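Local coordinates for protein ACDH-11, isoform b (Caenorhabditis elegans, PDB 4Y9J), which belongs to the acyl-CoA dehydrogenase family of flavoproteins and binds flavin-adenine dinucleotide within a four-chain assembly, at residues K221-A229 / K275-T285; P145-V153 / L175-S186. All blocks are in the same frame, centred on the assembly; numbering follows the deposited sequence.

Contact 1. Residues K221-A229 / K275-T285; sequences KWFSSAVDA and KNKLGTKQLPT. With FAD (flavin-adenine dinucleotide), chain E.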
# COMPACT_ATOMS: atom_id res chain seq x y z
N LYS B 221 19.59 15.94 -12.23
CA LYS B 221 18.59 16.94 -11.90
C LYS B 221 17.86 16.47 -10.65
O LYS B 221 17.24 15.41 -10.61
CB LYS B 221 17.67 17.15 -13.08
CG LYS B 221 18.42 17.65 -14.29
CD LYS B 221 19.08 19.04 -14.03
CE LYS B 221 19.92 19.48 -15.20
NZ LYS B 221 20.33 20.90 -15.02
N TRP B 222 17.94 17.26 -9.60
CA TRP B 222 17.54 16.83 -8.25
C TRP B 222 16.07 16.94 -7.99
O TRP B 222 15.57 16.19 -7.15
CB TRP B 222 18.36 17.63 -7.23
CG TRP B 222 18.17 17.41 -5.79
CD1 TRP B 222 18.07 18.42 -4.85
CD2 TRP B 222 18.27 16.19 -5.05
NE1 TRP B 222 17.97 17.90 -3.59
CE2 TRP B 222 18.13 16.53 -3.67
CE3 TRP B 222 18.51 14.85 -5.40
CZ2 TRP B 222 18.16 15.55 -2.67
CZ3 TRP B 222 18.52 13.88 -4.40
CH2 TRP B 222 18.33 14.24 -3.06
N PHE B 223 15.40 17.92 -8.60
CA PHE B 223 13.94 18.04 -8.58
C PHE B 223 13.52 18.32 -10.01
O PHE B 223 13.88 19.39 -10.54
CB PHE B 223 13.37 19.21 -7.75
CG PHE B 223 13.42 19.00 -6.24
CD1 PHE B 223 14.64 19.02 -5.56
CD2 PHE B 223 12.28 18.68 -5.53
CE1 PHE B 223 14.66 18.79 -4.15
CE2 PHE B 223 12.32 18.44 -4.15
CZ PHE B 223 13.51 18.50 -3.48
N SER B 224 12.72 17.41 -10.58
CA SER B 224 12.15 17.62 -11.95
C SER B 224 10.68 17.28 -11.93
O SER B 224 10.31 16.10 -12.00
CB SER B 224 12.88 16.69 -12.93
OG SER B 224 14.20 17.06 -13.05
N SER B 225 9.86 18.29 -11.76
CA SER B 225 8.43 18.14 -11.73
C SER B 225 7.79 18.00 -13.12
O SER B 225 8.30 18.49 -14.10
CB SER B 225 7.82 19.32 -10.98
OG SER B 225 8.12 19.26 -9.61
N ALA B 226 6.68 17.25 -13.16
CA ALA B 226 5.91 16.99 -14.39
C ALA B 226 6.77 16.32 -15.41
O ALA B 226 6.87 16.76 -16.57
CB ALA B 226 5.30 18.28 -14.93
N VAL B 227 7.41 15.21 -15.01
CA VAL B 227 8.18 14.40 -15.97
C VAL B 227 7.33 13.63 -17.02
O VAL B 227 7.89 13.00 -17.89
CB VAL B 227 9.15 13.40 -15.24
CG1 VAL B 227 10.37 14.11 -14.74
CG2 VAL B 227 8.50 12.67 -14.14
N ASP B 228 6.02 13.73 -16.92
CA ASP B 228 5.12 13.36 -17.98
C ASP B 228 5.07 14.48 -19.13
O ASP B 228 4.33 14.28 -20.12
CB ASP B 228 3.72 13.21 -17.45
CG ASP B 228 3.22 14.48 -16.81
OD1 ASP B 228 3.85 15.01 -15.85
OD2 ASP B 228 2.17 14.98 -17.23
N ALA B 229 5.80 15.58 -18.97
CA ALA B 229 5.78 16.67 -19.98
C ALA B 229 6.49 16.25 -21.28
O ALA B 229 7.15 15.19 -21.34
CB ALA B 229 6.48 17.85 -19.43
N LYS B 275 10.03 11.72 -5.90
CA LYS B 275 10.04 12.29 -4.55
C LYS B 275 8.81 11.85 -3.75
O LYS B 275 7.70 11.63 -4.26
CB LYS B 275 10.07 13.82 -4.59
CG LYS B 275 11.24 14.46 -5.31
CD LYS B 275 12.57 14.14 -4.61
CE LYS B 275 13.61 14.98 -5.28
NZ LYS B 275 14.94 14.82 -4.69
N ASN B 276 9.01 11.72 -2.43
CA ASN B 276 7.94 11.51 -1.46
C ASN B 276 7.66 12.80 -0.70
O ASN B 276 8.45 13.20 0.15
CB ASN B 276 8.40 10.37 -0.53
CG ASN B 276 7.40 10.08 0.58
OD1 ASN B 276 6.30 10.61 0.66
ND2 ASN B 276 7.85 9.23 1.50
N LYS B 277 6.58 13.50 -1.08
CA LYS B 277 6.45 14.94 -0.82
C LYS B 277 5.36 15.20 0.19
O LYS B 277 4.34 14.46 0.24
CB LYS B 277 6.12 15.69 -2.09
CG LYS B 277 7.18 15.49 -3.18
CD LYS B 277 6.93 16.30 -4.44
CE LYS B 277 5.94 15.53 -5.33
NZ LYS B 277 5.48 16.36 -6.48
N LEU B 278 5.55 16.23 0.99
CA LEU B 278 4.48 16.69 1.90
C LEU B 278 3.14 16.90 1.22
O LEU B 278 2.05 16.45 1.71
CB LEU B 278 4.90 17.99 2.64
CG LEU B 278 3.83 18.72 3.46
CD1 LEU B 278 3.19 17.81 4.53
CD2 LEU B 278 4.45 19.99 4.08
N GLY B 279 3.22 17.69 0.15
CA GLY B 279 2.10 17.93 -0.72
C GLY B 279 2.52 17.92 -2.15
O GLY B 279 3.62 17.47 -2.47
N THR B 280 1.65 18.44 -3.05
CA THR B 280 1.82 18.21 -4.47
C THR B 280 1.95 16.72 -4.84
O THR B 280 2.58 16.35 -5.86
CB THR B 280 2.95 19.07 -5.14
OG1 THR B 280 4.24 18.55 -4.82
CG2 THR B 280 2.91 20.61 -4.69
N LYS B 281 1.37 15.86 -4.02
CA LYS B 281 1.50 14.44 -4.22
C LYS B 281 0.91 13.95 -5.59
O LYS B 281 1.30 12.91 -6.08
CB LYS B 281 0.81 13.64 -3.04
CG LYS B 281 1.47 13.80 -1.69
CD LYS B 281 0.83 12.85 -0.63
CE LYS B 281 1.57 12.84 0.70
NZ LYS B 281 2.87 12.19 0.50
N GLN B 282 -0.01 14.72 -6.13
CA GLN B 282 -0.60 14.49 -7.42
C GLN B 282 0.42 14.55 -8.54
O GLN B 282 0.28 13.85 -9.57
CB GLN B 282 -1.72 15.52 -7.75
CG GLN B 282 -2.69 15.88 -6.63
CD GLN B 282 -2.19 17.02 -5.73
OE1 GLN B 282 -1.00 17.27 -5.58
NE2 GLN B 282 -3.10 17.68 -5.15
N LEU B 283 1.40 15.42 -8.36
CA LEU B 283 2.39 15.79 -9.37
C LEU B 283 3.58 14.81 -9.40
O LEU B 283 4.20 14.58 -8.37
CB LEU B 283 2.86 17.21 -9.03
CG LEU B 283 4.05 17.75 -9.76
CD1 LEU B 283 3.65 18.12 -11.16
CD2 LEU B 283 4.50 19.03 -9.05
N PRO B 284 3.97 14.29 -10.58
CA PRO B 284 5.14 13.43 -10.50
C PRO B 284 6.42 14.26 -10.49
O PRO B 284 6.64 15.01 -11.44
CB PRO B 284 5.07 12.63 -11.77
CG PRO B 284 4.11 13.35 -12.63
CD PRO B 284 3.23 14.15 -11.83
N THR B 285 7.16 14.21 -9.43
CA THR B 285 8.43 14.93 -9.35
C THR B 285 9.51 13.90 -9.18
O THR B 285 9.51 13.10 -8.24
CB THR B 285 8.43 15.97 -8.18
OG1 THR B 285 7.37 16.92 -8.33
CG2 THR B 285 9.78 16.64 -8.03
PA FAD E . 18.51 25.92 -0.46
O1A FAD E . 18.92 27.13 -1.30
O2A FAD E . 19.59 24.88 -0.12
O5B FAD E . 18.03 26.41 1.00
C5B FAD E . 16.97 27.35 1.10
C4B FAD E . 17.21 28.17 2.34
O4B FAD E . 18.49 28.80 2.14
C3B FAD E . 16.17 29.22 2.59
O3B FAD E . 16.18 29.68 3.99
C2B FAD E . 16.80 30.36 1.81
O2B FAD E . 16.27 31.63 2.21
C1B FAD E . 18.29 30.19 2.19
N9A FAD E . 19.18 30.94 1.28
C8A FAD E . 19.56 30.55 0.02
N7A FAD E . 20.33 31.53 -0.54
C5A FAD E . 20.48 32.53 0.38
C6A FAD E . 21.17 33.82 0.44
N6A FAD E . 21.91 34.24 -0.63
N1A FAD E . 21.04 34.54 1.58
C2A FAD E . 20.30 34.13 2.61
N3A FAD E . 19.65 32.96 2.64
C4A FAD E . 19.71 32.14 1.57
N1 FAD E . 13.31 22.78 -9.15
C2 FAD E . 13.41 22.62 -10.50
O2 FAD E . 14.38 23.17 -11.08
N3 FAD E . 12.52 22.04 -11.23
C4 FAD E . 11.43 21.45 -10.79
O4 FAD E . 10.64 20.90 -11.53
C4X FAD E . 11.24 21.55 -9.30
N5 FAD E . 10.17 20.83 -8.74
C5X FAD E . 10.12 20.98 -7.32
C6 FAD E . 9.01 20.32 -6.72
C7 FAD E . 8.85 20.44 -5.30
C7M FAD E . 7.65 19.76 -4.73
C8 FAD E . 9.86 21.14 -4.54
C8M FAD E . 9.72 21.25 -3.01
C9 FAD E . 10.95 21.79 -5.12
C9A FAD E . 11.12 21.69 -6.54
N10 FAD E . 12.21 22.28 -7.12
C10 FAD E . 12.29 22.18 -8.53
C1' FAD E . 13.24 22.89 -6.36
C2' FAD E . 13.05 24.30 -5.78
O2' FAD E . 13.18 25.31 -6.76
C3' FAD E . 14.08 24.50 -4.68
O3' FAD E . 13.73 23.59 -3.68
C4' FAD E . 14.09 25.94 -4.19
O4' FAD E . 14.47 26.85 -5.22
C5' FAD E . 15.00 26.09 -2.96
O5' FAD E . 16.39 25.68 -3.32
P FAD E . 17.06 24.44 -2.44
O1P FAD E . 16.06 23.36 -2.36
O2P FAD E . 18.44 24.20 -3.00
O3P FAD E . 17.22 25.14 -0.96
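Part of the flavin site of the acyl-CoA dehydrogenase middle domain is built here, where the end of strand 214-225 meets the loop 275-285 that leads into strand 285-298. Arg-341 and Gln-348 of a second subunit also bond the FAD. Ser-225 and Thr-285 form an antiparallel non-hydrogen-bonded pair, with both side chains on the same face of the sheet. Across it Thr-285 OG1 donates to Ser-225 OG at 2.8 Å, and Ser-225 OG in turn donates to FAD N5 at 2.7 Å. Lys-277 NZ feeds the start of this relay. It donates to Thr-285 OG1 and also to Thr-280 OG1, Thr-280 O and Leu-283 O. Four oxygens thus surround the buried ammonium, which has three hydrogens to share among them. It meets Thr-280 O and Leu-283 O from above their carbonyl planes. Its charge may polarise the relay toward the flavin. Ser-225 N adds a nearly straight bond to FAD O4, 2.7 Å long with 170° at the hydrogen.

A second lysine works between two aromatic rings. The Lys-275 chain bends at chi2 (-64°) and then runs extended across Phe-223. Its CE lies over the centre of that ring, 3.8 Å from the centroid, as a CH-pi contact. Its NZ sits over the face of the Trp-222 six-membered ring, 3.5 Å from the centroid, in a cation-pi contact. NZ also makes a weak hydrogen bond to Trp-222 O and a salt bridge to Glu-287. At the far end, Ala-226 N donates to Pro-284 O at 2.8 Å, and Leu-283 CD1 lies 4.1 Å from Ala-226 CB.

Contact 2. Residues P145-V153 / L175-S186; sequences PMAMTDGAV and LRSRDPSKAWTS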
# COMPACT_ATOMS: atom_id res chain seq x y z
N PRO B 145 2.55 22.11 -14.19
CA PRO B 145 2.94 22.12 -15.58
C PRO B 145 2.31 23.26 -16.37
O PRO B 145 2.93 23.70 -17.33
CB PRO B 145 2.49 20.76 -16.10
CG PRO B 145 1.53 20.27 -15.08
CD PRO B 145 2.00 20.80 -13.78
N MET B 146 1.12 23.78 -16.00
CA MET B 146 0.61 24.95 -16.74
C MET B 146 1.55 26.16 -16.55
O MET B 146 1.81 26.90 -17.51
CB MET B 146 -0.82 25.30 -16.35
CG MET B 146 -1.86 24.27 -16.73
SD MET B 146 -1.87 24.05 -18.54
CE MET B 146 -1.34 22.42 -18.82
N ALA B 147 2.07 26.35 -15.35
CA ALA B 147 3.01 27.44 -15.09
C ALA B 147 4.25 27.35 -15.96
O ALA B 147 4.66 28.33 -16.57
CB ALA B 147 3.42 27.52 -13.65
N MET B 148 4.85 26.17 -15.96
CA MET B 148 6.05 25.91 -16.67
C MET B 148 5.84 25.98 -18.18
O MET B 148 6.77 26.36 -18.88
CB MET B 148 6.66 24.60 -16.28
CG MET B 148 7.17 24.61 -14.88
SD MET B 148 8.04 23.11 -14.38
CE MET B 148 6.82 21.89 -14.58
N THR B 149 4.64 25.61 -18.63
CA THR B 149 4.30 25.62 -20.05
C THR B 149 4.22 27.09 -20.51
O THR B 149 4.79 27.45 -21.55
CB THR B 149 3.00 24.84 -20.29
OG1 THR B 149 3.22 23.44 -19.91
CG2 THR B 149 2.48 25.00 -21.69
N ASP B 150 3.57 27.93 -19.73
CA ASP B 150 3.43 29.37 -20.03
C ASP B 150 4.81 30.02 -20.03
O ASP B 150 5.17 30.73 -20.93
CB ASP B 150 2.49 29.97 -18.98
CG ASP B 150 2.01 31.40 -19.28
OD1 ASP B 150 2.50 32.00 -20.24
OD2 ASP B 150 1.14 31.94 -18.48
N GLY B 151 5.62 29.66 -19.06
CA GLY B 151 6.96 30.18 -18.93
C GLY B 151 7.85 29.78 -20.09
O GLY B 151 8.65 30.59 -20.56
N ALA B 152 7.69 28.54 -20.57
CA ALA B 152 8.39 28.07 -21.73
C ALA B 152 8.03 28.84 -22.99
O ALA B 152 8.92 29.19 -23.78
CB ALA B 152 8.11 26.56 -21.98
N VAL B 153 6.73 29.02 -23.22
CA VAL B 153 6.30 29.84 -24.38
C VAL B 153 6.91 31.24 -24.34
O VAL B 153 7.45 31.72 -25.36
CB VAL B 153 4.80 29.96 -24.47
CG1 VAL B 153 4.44 30.88 -25.60
CG2 VAL B 153 4.13 28.59 -24.65
N LEU B 175 2.69 23.88 -27.21
CA LEU B 175 2.45 24.39 -25.89
C LEU B 175 1.23 25.29 -25.84
O LEU B 175 0.52 25.30 -24.81
CB LEU B 175 3.68 25.10 -25.32
CG LEU B 175 4.96 24.26 -25.17
CD1 LEU B 175 6.20 25.13 -25.03
CD2 LEU B 175 4.87 23.29 -24.01
N ARG B 176 0.98 26.08 -26.90
CA ARG B 176 -0.20 26.96 -26.97
C ARG B 176 -1.46 26.29 -27.52
O ARG B 176 -2.48 26.93 -27.65
CB ARG B 176 0.10 28.13 -27.95
CG ARG B 176 1.19 29.04 -27.53
CD ARG B 176 1.60 29.96 -28.68
NE ARG B 176 0.49 30.81 -29.09
CZ ARG B 176 0.51 31.66 -30.12
NH1 ARG B 176 1.59 31.76 -30.90
NH2 ARG B 176 -0.60 32.37 -30.39
N SER B 177 -1.41 25.04 -27.97
CA SER B 177 -2.57 24.48 -28.64
C SER B 177 -3.76 24.23 -27.76
O SER B 177 -3.64 23.80 -26.60
CB SER B 177 -2.19 23.19 -29.26
OG SER B 177 -3.25 22.60 -29.96
N ARG B 178 -4.93 24.48 -28.32
CA ARG B 178 -6.20 24.13 -27.64
C ARG B 178 -6.66 22.70 -27.97
O ARG B 178 -7.64 22.24 -27.42
CB ARG B 178 -7.28 25.16 -28.01
CG ARG B 178 -6.91 26.55 -27.49
CD ARG B 178 -7.98 27.65 -27.52
NE ARG B 178 -9.04 27.40 -26.52
CZ ARG B 178 -9.72 28.32 -25.83
NH1 ARG B 178 -9.42 29.63 -25.87
NH2 ARG B 178 -10.70 27.90 -25.03
N ASP B 179 -5.97 22.04 -28.88
CA ASP B 179 -6.27 20.66 -29.30
C ASP B 179 -5.63 19.67 -28.31
O ASP B 179 -4.43 19.47 -28.29
CB ASP B 179 -5.72 20.39 -30.70
CG ASP B 179 -6.17 19.06 -31.27
OD1 ASP B 179 -6.55 18.12 -30.54
OD2 ASP B 179 -6.15 18.95 -32.47
N PRO B 180 -6.45 19.06 -27.49
CA PRO B 180 -5.95 18.17 -26.43
C PRO B 180 -5.15 17.01 -26.99
O PRO B 180 -4.29 16.51 -26.29
CB PRO B 180 -7.22 17.68 -25.72
CG PRO B 180 -8.34 18.06 -26.57
CD PRO B 180 -7.90 19.01 -27.64
N SER B 181 -5.43 16.59 -28.22
CA SER B 181 -4.61 15.55 -28.87
C SER B 181 -3.25 16.03 -29.36
O SER B 181 -2.43 15.22 -29.77
CB SER B 181 -5.38 14.90 -30.06
OG SER B 181 -5.25 15.71 -31.26
N LYS B 182 -3.00 17.35 -29.40
CA LYS B 182 -1.73 17.87 -29.94
C LYS B 182 -0.96 18.62 -28.86
O LYS B 182 0.23 18.85 -29.01
CB LYS B 182 -1.98 18.90 -31.02
CG LYS B 182 -2.56 18.40 -32.34
CD LYS B 182 -2.21 19.37 -33.46
CE LYS B 182 -3.46 19.95 -34.11
NZ LYS B 182 -3.47 19.78 -35.62
N ALA B 183 -1.64 19.12 -27.86
CA ALA B 183 -1.01 20.06 -26.94
C ALA B 183 0.14 19.44 -26.20
O ALA B 183 0.07 18.32 -25.77
CB ALA B 183 -2.00 20.66 -25.94
N TRP B 184 1.15 20.24 -25.92
CA TRP B 184 2.28 19.83 -25.11
C TRP B 184 2.35 20.61 -23.79
O TRP B 184 1.75 21.71 -23.64
CB TRP B 184 3.60 20.09 -25.85
CG TRP B 184 4.02 19.09 -26.88
CD1 TRP B 184 3.38 17.90 -27.21
CD2 TRP B 184 5.19 19.13 -27.71
NE1 TRP B 184 4.08 17.23 -28.13
CE2 TRP B 184 5.18 17.97 -28.49
CE3 TRP B 184 6.21 20.04 -27.88
CZ2 TRP B 184 6.16 17.70 -29.46
CZ3 TRP B 184 7.20 19.75 -28.83
CH2 TRP B 184 7.16 18.61 -29.59
N THR B 185 3.16 20.09 -22.88
CA THR B 185 3.54 20.78 -21.67
C THR B 185 5.06 20.76 -21.55
O THR B 185 5.72 19.97 -22.23
CB THR B 185 2.93 20.17 -20.39
OG1 THR B 185 3.29 18.77 -20.26
CG2 THR B 185 1.45 20.39 -20.37
N SER B 186 5.60 21.66 -20.72
CA SER B 186 7.03 21.75 -20.50
C SER B 186 7.38 21.56 -19.05
O SER B 186 6.61 21.93 -18.17
CB SER B 186 7.59 23.08 -20.96
OG SER B 186 9.01 23.21 -20.82
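Thr-149, buried on helix 143-158, meets the chain where segment 175-186 runs into strand 186-189. This joins a helix of the AidB-type N-terminal region to the first strand of the beta domain in the acyl-CoA dehydrogenase fold. From Thr-149 CB, 4.1 Å from Ser-186 N, the side chain forks. One branch is polar. OG1 is anti to the carbonyl carbon (chi1 -63°), which turns it back along its own helix. There it donates to Pro-145 O at 2.6 Å, from above the carbonyl plane. The same hydroxyl accepts from Ser-186 N at 3.1 Å, with 156° at the hydrogen. Thr-149 N reaches Pro-145 O from the opposite face, so one carbonyl serves two donors. The other branch is apolar. CG2 touches Leu-175 CD2 at 3.7 Å and lies close to Leu-175 O as well.

Leu-175 packs against the next turn of the helix. Its CD1 rests on Ala-152 CB, and its CB meets Val-153 CG2 at 3.6 Å. The Leu-175 and Val-153 side chains run past each other in opposite directions. Nearer the start of the helix segment, Met-146 CE reaches Thr-185 CG2 at 3.8 Å. Ala-152 CB also packs on Ser-186 CB, while Ser-186 OG makes a weak hydrogen bond to Val-231 O. Arg-176 carries its guanidinium to a salt bridge with Asp-117, and Thr-185 N is held by Asp-230.

Ser-186 O faces Met-148 CB at 3.3 Å and has no polar partner in the model. Apart from the bond to Thr-149 OG1, the two segments meet by van der Waals contact. By both donating and accepting, that hydroxyl satisfies the buried Ser-186 N and ties the strand start to the helix.

Overall arrangement
Both segments of contact 2 precede those of contact 1 in the sequence, and the centres of the two contacts lie about 18 Å apart. They nevertheless touch. Ala-226 CB packs on Pro-145 CB at 3.9 Å, Ser-225 O lies 3.7 Å from Met-148 CE, and Ala-229 CA comes within 3.3 Å of Thr-185 OG1. Helix 143-158 thus backs the strand end that holds the flavin. Contact 1 bonds FAD directly. Contact 2 approaches the site through the side chain of Met-148, about 4 Å from both FAD and the bound UCC, while Ala-147 belongs to the UCC pocket. The side chain of Ser-225 is about 5 Å from UCC, so both contacts lie close to FAD and UCC.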